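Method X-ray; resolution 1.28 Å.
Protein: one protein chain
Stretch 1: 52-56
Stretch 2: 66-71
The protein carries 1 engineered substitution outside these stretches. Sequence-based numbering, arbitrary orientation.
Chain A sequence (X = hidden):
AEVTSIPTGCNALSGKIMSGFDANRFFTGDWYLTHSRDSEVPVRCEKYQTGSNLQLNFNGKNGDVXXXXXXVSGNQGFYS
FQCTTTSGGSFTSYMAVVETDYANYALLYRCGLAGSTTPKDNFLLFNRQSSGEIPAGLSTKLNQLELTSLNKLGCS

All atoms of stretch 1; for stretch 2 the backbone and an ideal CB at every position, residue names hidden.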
# COMPACT_ATOMS: atom_id res chain seq x y z
N SER A 52 6.71 4.19 -14.94
CA SER A 52 5.58 4.72 -15.70
C SER A 52 4.43 3.74 -15.77
O SER A 52 4.63 2.53 -15.64
CB SER A 52 6.00 5.07 -17.13
OG SER A 52 7.14 5.89 -17.16
N ASN A 53 3.24 4.28 -16.00
CA ASN A 53 2.05 3.48 -16.25
C ASN A 53 1.75 2.49 -15.15
O ASN A 53 1.36 1.35 -15.42
CB ASN A 53 2.20 2.74 -17.59
CG ASN A 53 2.37 3.69 -18.75
OD1 ASN A 53 1.73 4.73 -18.81
ND2 ASN A 53 3.25 3.33 -19.68
N LEU A 54 1.93 2.94 -13.91
CA LEU A 54 1.54 2.17 -12.74
C LEU A 54 2.23 0.82 -12.66
O LEU A 54 1.64 -0.16 -12.21
CB LEU A 54 0.02 1.98 -12.72
CG LEU A 54 -0.80 3.27 -12.82
CD1 LEU A 54 -2.30 2.96 -12.99
CD2 LEU A 54 -0.55 4.17 -11.62
N GLN A 55 3.49 0.77 -13.08
CA GLN A 55 4.28 -0.44 -12.88
C GLN A 55 5.06 -0.33 -11.58
O GLN A 55 5.54 0.75 -11.20
CB GLN A 55 5.24 -0.67 -14.04
CG GLN A 55 4.58 -0.72 -15.41
CD GLN A 55 3.50 -1.78 -15.51
OE1 GLN A 55 3.78 -2.98 -15.46
NE2 GLN A 55 2.26 -1.34 -15.65
N LEU A 56 5.21 -1.45 -10.88
CA LEU A 56 6.08 -1.44 -9.72
C LEU A 56 6.76 -2.77 -9.51
O LEU A 56 6.34 -3.81 -10.03
CB LEU A 56 5.32 -0.99 -8.46
CG LEU A 56 4.05 -1.68 -7.98
CD1 LEU A 56 4.39 -2.80 -7.02
CD2 LEU A 56 3.17 -0.65 -7.31
N UNK A 66 6.72 -8.32 -9.41
CA UNK A 66 6.45 -7.29 -10.40
C UNK A 66 4.95 -7.13 -10.58
O UNK A 66 4.23 -8.11 -10.74
CB UNK A 66 7.12 -7.63 -11.73
N UNK A 67 4.49 -5.88 -10.55
CA UNK A 67 3.06 -5.60 -10.61
C UNK A 67 2.71 -4.57 -11.67
O UNK A 67 3.48 -3.66 -11.96
CB UNK A 67 2.56 -5.12 -9.24
N UNK A 68 1.51 -4.72 -12.23
CA UNK A 68 0.98 -3.76 -13.18
C UNK A 68 -0.35 -3.24 -12.65
O UNK A 68 -1.26 -4.03 -12.37
CB UNK A 68 0.82 -4.39 -14.57
N UNK A 69 -0.49 -1.92 -12.52
CA UNK A 69 -1.69 -1.35 -11.94
C UNK A 69 -2.68 -0.77 -12.93
O UNK A 69 -2.35 -0.48 -14.08
CB UNK A 69 -1.29 -0.26 -10.95
N UNK A 70 -3.90 -0.59 -12.45
CA UNK A 70 -4.95 0.07 -13.20
C UNK A 70 -5.95 0.65 -12.20
O UNK A 70 -6.10 0.14 -11.09
CB UNK A 70 -5.63 -0.90 -14.17
N UNK A 71 -6.63 1.72 -12.58
CA UNK A 71 -7.67 2.27 -11.72
C UNK A 71 -8.86 1.33 -11.65
O UNK A 71 -9.16 0.60 -12.59
CB UNK A 71 -8.11 3.65 -12.22

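Stretch 1 leaves a type I' turn from S52 to Q55 and runs antiparallel to stretch 2.

Position 66 lies near the end of stretch 1. Its CA-to-CB bond points sideways, and the ideal CB is 4.3 Å from L56 O. Stretch 1 offers no pocket or charge here, so many side chains would suit, long polar ones included. The residue is K66. Its side chain leads away from stretch 1. K66 CA lies 3.5 Å from L56 O in a CA-H...O contact.

Position 67 pairs with L56. Two hydrogen bonds close the pair: the 67 N to L56 O at 2.8 Å and L56 N to the 67 O at 3.0 Å. Both are close to straight. The ideal CB is on the same face of the sheet as the L56 side chain, 3.7 Å from L56 CD1. A small or medium apolar residue would suit. The residue is C67. Its CB packs against L56 CD1 at 3.7 Å, and its side chain is bonded covalently to a group elsewhere in the structure. C67 O also receives a CA-H...O contact from Q55 CA at 3.4 Å.

Position 68 faces Q55 in a non-hydrogen-bonded pair, with both side chains on one face. The ideal CB is 3.4 Å from Q55 OE1. The Q55 amide is folded back, its NE2 donating to N53 O at 2.8 Å. A polar side chain near this amide would suit, a short one such as serine, threonine or asparagine among them. The residue is S68, with chi1 t. S68 OG comes 3.0 Å from Q55 NE2. S68 OG also donates to the O of water 1 at 3.0 Å, and that water O donates to N53 O at 3.0 Å and the 69 O at 2.8 Å, tying the turn to the strand.

Position 69 lies opposite L54. An ideal CB would point toward stretch 1 and sit only 3.1 Å from L54 CB, which is tight. The backbone angles, -102/162, are ordinary strand angles and do not require glycine, so it is this closeness that favours glycine. The residue is G69. G69 has no side chain to crowd L54 CB, and G69 N donates to L54 O at 2.8 Å.

Position 70 points away; its ideal CB is 5.2 Å from L54 CD1. Many residues would fit. The residue is S70, whose CA meets L54 CD1 at 3.9 Å.

Position 71 points sideways into space that stretch 1 leaves empty. Most residues would suit, beta-branched ones included. The residue is T71.

Stretch 2 (66-71) KCSGST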
# COMPACT_ATOMS: atom_id res chain seq x y z
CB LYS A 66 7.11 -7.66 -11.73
CG LYS A 66 8.63 -7.68 -11.63
CD LYS A 66 9.27 -8.13 -12.94
CE LYS A 66 10.70 -7.62 -13.03
NZ LYS A 66 11.41 -7.70 -11.73
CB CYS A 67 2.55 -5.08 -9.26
SG CYS A 67 2.82 -6.16 -7.85
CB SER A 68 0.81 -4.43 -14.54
OG SER A 68 0.23 -3.55 -15.48
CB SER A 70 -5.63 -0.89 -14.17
OG SER A 70 -6.11 -2.03 -13.48
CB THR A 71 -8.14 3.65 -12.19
OG1 THR A 71 -8.54 3.56 -13.56
CG2 THR A 71 -7.03 4.66 -12.06
O HOH W 1 -0.58 -0.78 -16.25
O HOH W 2 5.25 -4.89 -14.15
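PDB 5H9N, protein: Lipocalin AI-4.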